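Local coordinates for protein predicted component of a thermophile-specific DNA repair system, contains a RAMP domain (Methanopyrus kandleri, PDB 4N0L) that binds CRISPR RNA as the zinc-containing RAMP protein Csm3 of a type III-A CRISPR system and may act as an RNA endonuclease, at residues S131-L136 and N155-L160; E97-Y102 and S161-V166; P42-P47 and D176-T181. All coordinates share one frame; numbering follows the deposited sequence.

Contact 1 of 3, residues S131-L136 and N155-L160; sequences SDPGRL and NDAQEL
Leu160, which touches Ser131 across the contact, is fixed in its short helix by a bond from Leu160 N to Asp156 O, 3.0 Å long. This turn carries Ala157 to within 4.5 Å of Ser131, measured between their CA atoms, a spacing so close that backbone as well as side chains take part. The methyl of Ala157 is received by the start of the other helix: its CB lies 3.5 Å from Pro133 CD, with CG of the same ring next to it, and Ser131 O also borders it. In return, CB of Ser131 rests 3.5 Å from Ala157 O and 4.0 Å from Leu160 CB. A chi1 of 69° turns the serine hydroxyl away from helix 157-160 and leaves the methylene facing it. Just before Pro133, Asp132 is the N-cap: Arg135 N reaches Asp132 OD1 at 3.2 Å from well above the carboxylate plane, while Leu136 N bonds to Asp132 O. A further bond from Ser131 N to Asp126 holds the approach to this helix. The contact thus sets the N-terminal turn of helix 133-137 against helix 157-160, whose Leu160 also meets Ala99 of helix 93-99.

Contact 2 of 3, residues E97-Y102 and S161-V166; sequences EEAKEY and SGVVDV
Ala99 and Val163 bring the two backbones to 6.4 Å between CA atoms, where helix 93-99 passes the irregular loop that follows helix 157-160. Both pieces belong to the zinc-bearing part of this RAMP protein of RRM-like fold, in a region of helices and loops. Val163 is the residue most covered by its partner. Its CG1, anti to the backbone N at chi1 -177°, lies 3.8 Å from Glu98 CG and 3.9 Å from Ala99 CB, and so touches two consecutive residues. The Glu98 chain is extended beyond CG and crosses the valine obliquely, with CB, CG, CD and OE1 all passing near the same methyl; the aliphatic part of an exposed acidic residue lies over the valine, and one carboxylate oxygen makes the contact a mixed one. Ala99 is buried and meets both valines. Val164 extends the apolar patch inward, where it also touches Phe90 and Ser131, with its side chain about 7 Å from that of the zinc ligand Cys88. Farther along, Tyr102 N bonds to Ala99 O, and the tyrosine side chain packs on helix 157-160. At the inner edge of the patch, Val164 CG1 stands 4.0 Å from Ala99 CB.

Contact 3 of 3, residues P42-P47 and D176-T181; sequences PVSGYP and DAHPTT
Ser44 and His178 meet through a water rather than directly, the distance from Ser44 OG to His178 ND1 being 4.4 Å. The water donates to Ser44 OG at 2.8 Å and lies 2.7 Å from His178 ND1, at the edge of the imidazole and in its plane. A third, weak bond of 3.4 Å runs from the water to Tyr46 O. The serine hydroxyl also takes a weak but nearly straight bond from Tyr46 N (3.3 Å, 167°), which gives the loop the form of an ST turn. With chi1 at 63°, the hydroxyl is placed where it can serve the turn and the water together. Outside the two segments, Ser44 OG is hydrogen-bonded to Asp41 as well, and the imidazole stacks with the ring of Tyr48.

The apolar part is carried by Pro179. Its CG lies 4.1 Å from Tyr46 CB, while the tyrosine ring turns away from the contact onto Val184 and Phe188 of helix 181-191, the latter also touching Pro47 and Pro179 and so bordering both segments.

Between these two kinds stands an approach of CH to oxygen: Pro179 CD is 3.2 Å from Pro47 O, with CG of the same ring 3.7 Å away. Because CD is bonded to the ring nitrogen, its hydrogens are somewhat polarised, and a weak electrostatic attraction to the carbonyl is plausible.

Away from the annotated sites, the contact joins the loop leading into strand 47-48 to the link between strand 172-174 and helix 181-191. Its chemistry is consistent with a histidine whose ring is positioned by the stack on Tyr48 and by the water.

In the fold
Contacts 1 and 2 form one continuous cluster, their centres about 11 Å apart, with contact 1 nested inside the chain loop that contact 2 closes. Leu160 of contact 1 bridges them, its CD1 lying 3.6 Å from Tyr102 CD2, and Ser131 OG packs 3.4 Å from Ser161 CA. This cluster flanks the zinc ion bound by His86, Cys88, Cys115 and Cys118: the ion is about 13 Å from the side chain of Ser131 and about 10 Å from that of Val164. Contact 3 lies on the opposite side of the chain's centre, about 47 Å and 44 Å from the centres of contacts 1 and 2, beside the antiparallel sheet. Contact 3 closes the longest chain loop, which encloses both others.

Contact 1 of 3, residues S131-L136 and N155-L160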
# COMPACT_ATOMS: atom_id res chain seq x y z
N SER A 131 -9.99 -22.34 7.51
CA SER A 131 -10.55 -23.62 7.12
C SER A 131 -9.69 -24.79 7.60
O SER A 131 -9.71 -25.87 7.01
CB SER A 131 -10.73 -23.69 5.60
OG SER A 131 -9.47 -23.74 4.93
N ASP A 132 -8.92 -24.56 8.66
CA ASP A 132 -8.02 -25.58 9.20
C ASP A 132 -8.07 -25.62 10.73
O ASP A 132 -7.16 -25.11 11.39
CB ASP A 132 -6.59 -25.32 8.71
CG ASP A 132 -5.66 -26.50 8.95
OD1 ASP A 132 -6.06 -27.45 9.66
OD2 ASP A 132 -4.53 -26.47 8.44
N PRO A 133 -9.14 -26.21 11.30
CA PRO A 133 -9.35 -26.30 12.75
C PRO A 133 -8.30 -27.15 13.46
O PRO A 133 -7.95 -26.86 14.60
CB PRO A 133 -10.73 -26.96 12.87
CG PRO A 133 -11.36 -26.80 11.52
CD PRO A 133 -10.23 -26.86 10.55
N GLY A 134 -7.83 -28.20 12.79
CA GLY A 134 -6.76 -29.03 13.32
C GLY A 134 -5.53 -28.20 13.65
O GLY A 134 -4.96 -28.32 14.73
N ARG A 135 -5.13 -27.35 12.70
CA ARG A 135 -4.01 -26.45 12.90
C ARG A 135 -4.28 -25.47 14.04
O ARG A 135 -3.45 -25.29 14.93
CB ARG A 135 -3.72 -25.68 11.60
CG ARG A 135 -2.54 -24.73 11.66
CD ARG A 135 -2.34 -24.05 10.31
NE ARG A 135 -1.38 -22.95 10.36
CZ ARG A 135 -1.42 -21.89 9.56
NH1 ARG A 135 -2.38 -21.78 8.65
NH2 ARG A 135 -0.51 -20.94 9.67
N LEU A 136 -5.47 -24.87 14.01
CA LEU A 136 -5.89 -23.89 15.01
C LEU A 136 -5.82 -24.41 16.44
O LEU A 136 -5.32 -23.74 17.34
CB LEU A 136 -7.32 -23.43 14.72
CG LEU A 136 -7.56 -22.21 13.82
CD1 LEU A 136 -6.38 -21.94 12.90
CD2 LEU A 136 -8.85 -22.40 13.03
N ASN A 155 -16.60 -28.95 11.04
CA ASN A 155 -16.88 -30.08 10.15
C ASN A 155 -17.05 -29.64 8.70
O ASN A 155 -16.91 -30.44 7.78
CB ASN A 155 -18.12 -30.84 10.62
CG ASN A 155 -17.90 -31.55 11.94
OD1 ASN A 155 -16.82 -32.07 12.21
ND2 ASN A 155 -18.94 -31.60 12.76
N ASP A 156 -17.38 -28.36 8.50
CA ASP A 156 -17.51 -27.80 7.16
C ASP A 156 -16.21 -27.16 6.68
O ASP A 156 -16.19 -26.47 5.66
CB ASP A 156 -18.63 -26.76 7.12
CG ASP A 156 -20.00 -27.37 7.26
OD1 ASP A 156 -20.18 -28.53 6.83
OD2 ASP A 156 -20.90 -26.69 7.79
N ALA A 157 -15.13 -27.39 7.41
CA ALA A 157 -13.85 -26.75 7.11
C ALA A 157 -13.23 -27.30 5.83
O ALA A 157 -12.64 -26.56 5.06
CB ALA A 157 -12.90 -26.92 8.27
N GLN A 158 -13.38 -28.60 5.62
CA GLN A 158 -12.79 -29.25 4.45
C GLN A 158 -13.49 -28.77 3.18
O GLN A 158 -12.86 -28.62 2.13
CB GLN A 158 -12.88 -30.77 4.56
CG GLN A 158 -12.00 -31.51 3.57
CD GLN A 158 -11.47 -32.82 4.13
OE1 GLN A 158 -11.62 -33.11 5.31
NE2 GLN A 158 -10.86 -33.62 3.27
N GLU A 159 -14.80 -28.53 3.28
CA GLU A 159 -15.55 -27.94 2.18
C GLU A 159 -15.08 -26.51 1.93
O GLU A 159 -14.84 -26.11 0.79
CB GLU A 159 -17.05 -27.96 2.48
N LEU A 160 -14.96 -25.74 3.01
CA LEU A 160 -14.45 -24.38 2.94
C LEU A 160 -13.03 -24.34 2.39
O LEU A 160 -12.64 -23.38 1.71
CB LEU A 160 -14.49 -23.71 4.31
CG LEU A 160 -15.64 -22.75 4.64
CD1 LEU A 160 -16.57 -22.56 3.45
CD2 LEU A 160 -16.41 -23.22 5.87

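Contact 2 of 3, residues E97-Y102 and S161-V166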
# COMPACT_ATOMS: atom_id res chain seq x y z
N GLU A 97 -19.75 -15.88 -2.00
CA GLU A 97 -21.04 -16.42 -2.43
C GLU A 97 -20.97 -17.94 -2.35
O GLU A 97 -21.90 -18.61 -1.88
CB GLU A 97 -21.40 -15.98 -3.85
CG GLU A 97 -21.35 -14.48 -4.11
CD GLU A 97 -22.56 -13.73 -3.59
OE1 GLU A 97 -23.10 -12.89 -4.34
OE2 GLU A 97 -22.96 -13.97 -2.44
N GLU A 98 -19.85 -18.47 -2.81
CA GLU A 98 -19.58 -19.90 -2.84
C GLU A 98 -19.44 -20.49 -1.44
O GLU A 98 -19.72 -21.67 -1.23
CB GLU A 98 -18.30 -20.15 -3.65
CG GLU A 98 -18.03 -21.59 -4.04
CD GLU A 98 -16.81 -21.70 -4.93
OE1 GLU A 98 -16.17 -20.66 -5.19
OE2 GLU A 98 -16.48 -22.83 -5.37
N ALA A 99 -19.01 -19.67 -0.49
CA ALA A 99 -18.76 -20.13 0.88
C ALA A 99 -19.93 -19.86 1.83
O ALA A 99 -19.97 -20.40 2.93
CB ALA A 99 -17.49 -19.48 1.42
N LYS A 100 -20.86 -19.01 1.40
CA LYS A 100 -21.97 -18.56 2.26
C LYS A 100 -22.77 -19.69 2.90
O LYS A 100 -23.17 -19.59 4.06
CB LYS A 100 -22.91 -17.65 1.47
CG LYS A 100 -24.13 -17.18 2.26
CD LYS A 100 -23.73 -16.41 3.51
CE LYS A 100 -24.96 -15.98 4.29
NZ LYS A 100 -24.61 -15.44 5.63
N GLU A 101 -23.00 -20.77 2.15
CA GLU A 101 -23.75 -21.91 2.65
C GLU A 101 -23.14 -22.54 3.90
O GLU A 101 -23.86 -23.11 4.72
CB GLU A 101 -23.89 -22.97 1.55
CG GLU A 101 -22.60 -23.34 0.87
CD GLU A 101 -22.74 -24.56 -0.02
OE1 GLU A 101 -22.20 -24.55 -1.15
OE2 GLU A 101 -23.39 -25.54 0.41
N TYR A 102 -21.83 -22.43 4.05
CA TYR A 102 -21.14 -23.07 5.17
C TYR A 102 -20.84 -22.09 6.29
O TYR A 102 -20.13 -22.42 7.24
CB TYR A 102 -19.83 -23.71 4.71
CG TYR A 102 -19.97 -24.64 3.52
CD1 TYR A 102 -20.54 -25.90 3.66
CD2 TYR A 102 -19.50 -24.26 2.27
CE1 TYR A 102 -20.65 -26.75 2.58
CE2 TYR A 102 -19.60 -25.11 1.18
CZ TYR A 102 -20.18 -26.35 1.34
OH TYR A 102 -20.30 -27.20 0.26
N SER A 161 -12.27 -25.39 2.66
CA SER A 161 -10.85 -25.44 2.30
C SER A 161 -10.64 -25.47 0.78
O SER A 161 -9.56 -25.17 0.29
CB SER A 161 -10.19 -26.65 2.95
OG SER A 161 -8.84 -26.78 2.55
N GLY A 162 -11.69 -25.83 0.05
CA GLY A 162 -11.63 -25.84 -1.40
C GLY A 162 -12.16 -24.54 -1.97
O GLY A 162 -12.10 -24.31 -3.18
N VAL A 163 -12.67 -23.69 -1.09
CA VAL A 163 -13.26 -22.42 -1.51
C VAL A 163 -12.41 -21.21 -1.10
O VAL A 163 -12.15 -20.33 -1.92
CB VAL A 163 -14.68 -22.25 -0.93
CG1 VAL A 163 -15.31 -20.96 -1.43
CG2 VAL A 163 -15.54 -23.45 -1.29
N VAL A 164 -11.99 -21.17 0.15
CA VAL A 164 -11.41 -19.95 0.72
C VAL A 164 -9.88 -19.96 0.83
O VAL A 164 -9.30 -19.13 1.54
CB VAL A 164 -12.00 -19.66 2.12
CG1 VAL A 164 -13.51 -19.54 2.04
CG2 VAL A 164 -11.59 -20.74 3.11
N ASP A 165 -9.22 -20.89 0.15
CA ASP A 165 -7.77 -20.98 0.21
C ASP A 165 -7.14 -20.76 -1.16
O ASP A 165 -6.46 -21.64 -1.70
CB ASP A 165 -7.34 -22.33 0.79
CG ASP A 165 -5.84 -22.41 1.06
OD1 ASP A 165 -5.21 -21.34 1.23
OD2 ASP A 165 -5.29 -23.53 1.11
N VAL A 166 -7.37 -19.59 -1.74
CA VAL A 166 -6.82 -19.25 -3.04
C VAL A 166 -5.94 -18.01 -2.97
O VAL A 166 -6.38 -16.95 -2.52
CB VAL A 166 -7.93 -19.02 -4.09

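Contact 3 of 3, residues P42-P47 and D176-T181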
# COMPACT_ATOMS: atom_id res chain seq x y z
N PRO A 42 22.78 -0.64 -4.39
CA PRO A 42 24.04 -1.14 -4.94
C PRO A 42 24.39 -0.50 -6.29
O PRO A 42 25.56 -0.24 -6.57
CB PRO A 42 23.79 -2.64 -5.10
CG PRO A 42 22.74 -2.95 -4.09
CD PRO A 42 21.86 -1.74 -4.04
N VAL A 43 23.37 -0.26 -7.11
CA VAL A 43 23.56 0.29 -8.45
C VAL A 43 23.95 1.77 -8.43
O VAL A 43 25.03 2.14 -8.87
CB VAL A 43 22.30 0.11 -9.31
CG1 VAL A 43 22.47 0.81 -10.65
CG2 VAL A 43 21.99 -1.36 -9.50
N SER A 44 23.05 2.60 -7.91
CA SER A 44 23.25 4.05 -7.92
C SER A 44 24.19 4.51 -6.81
O SER A 44 24.90 5.50 -6.97
CB SER A 44 21.91 4.77 -7.78
OG SER A 44 21.29 4.47 -6.54
N GLY A 45 24.19 3.79 -5.69
CA GLY A 45 25.03 4.16 -4.57
C GLY A 45 24.34 5.10 -3.60
O GLY A 45 24.92 5.51 -2.60
N TYR A 46 23.10 5.44 -3.90
CA TYR A 46 22.32 6.35 -3.07
C TYR A 46 21.25 5.59 -2.28
O TYR A 46 20.80 4.53 -2.71
CB TYR A 46 21.68 7.44 -3.93
CG TYR A 46 22.66 8.48 -4.40
CD1 TYR A 46 23.18 9.42 -3.52
CD2 TYR A 46 23.07 8.53 -5.73
CE1 TYR A 46 24.08 10.38 -3.95
CE2 TYR A 46 23.97 9.48 -6.17
CZ TYR A 46 24.47 10.41 -5.27
OH TYR A 46 25.37 11.36 -5.70
N PRO A 47 20.84 6.14 -1.13
CA PRO A 47 19.77 5.51 -0.36
C PRO A 47 18.44 5.58 -1.10
O PRO A 47 18.22 6.50 -1.88
CB PRO A 47 19.73 6.34 0.92
CG PRO A 47 20.24 7.68 0.50
CD PRO A 47 21.32 7.37 -0.48
N ASP A 176 10.04 1.37 -6.76
CA ASP A 176 11.18 1.72 -5.92
C ASP A 176 11.31 3.24 -5.88
O ASP A 176 11.31 3.90 -6.92
CB ASP A 176 12.47 1.08 -6.44
CG ASP A 176 12.53 -0.41 -6.16
OD1 ASP A 176 11.69 -0.90 -5.38
OD2 ASP A 176 13.43 -1.08 -6.71
N ALA A 177 11.39 3.79 -4.67
CA ALA A 177 11.45 5.23 -4.48
C ALA A 177 12.90 5.70 -4.36
O ALA A 177 13.54 5.51 -3.33
CB ALA A 177 10.65 5.65 -3.26
N HIS A 178 13.39 6.33 -5.42
CA HIS A 178 14.76 6.83 -5.45
C HIS A 178 14.76 8.34 -5.22
O HIS A 178 13.77 9.00 -5.50
CB HIS A 178 15.43 6.48 -6.78
CG HIS A 178 15.68 5.02 -6.97
ND1 HIS A 178 16.85 4.40 -6.56
CD2 HIS A 178 14.92 4.04 -7.51
CE1 HIS A 178 16.80 3.12 -6.85
NE2 HIS A 178 15.63 2.87 -7.43
N PRO A 179 15.88 8.88 -4.73
CA PRO A 179 15.92 10.33 -4.50
C PRO A 179 15.77 11.12 -5.80
O PRO A 179 16.31 10.71 -6.84
CB PRO A 179 17.31 10.55 -3.88
CG PRO A 179 18.11 9.37 -4.28
CD PRO A 179 17.15 8.22 -4.36
N THR A 180 15.02 12.21 -5.75
CA THR A 180 14.81 13.06 -6.92
C THR A 180 16.09 13.84 -7.23
O THR A 180 16.98 13.94 -6.38
CB THR A 180 13.65 14.04 -6.72
OG1 THR A 180 13.99 15.00 -5.71
CG2 THR A 180 12.39 13.30 -6.30
N THR A 181 16.18 14.36 -8.45
CA THR A 181 17.33 15.17 -8.85
C THR A 181 17.55 16.34 -7.89
O THR A 181 18.69 16.64 -7.52
CB THR A 181 17.17 15.70 -10.29
OG1 THR A 181 17.18 14.60 -11.21
CG2 THR A 181 18.29 16.66 -10.65
O HOH W 1 19.00 5.55 -5.38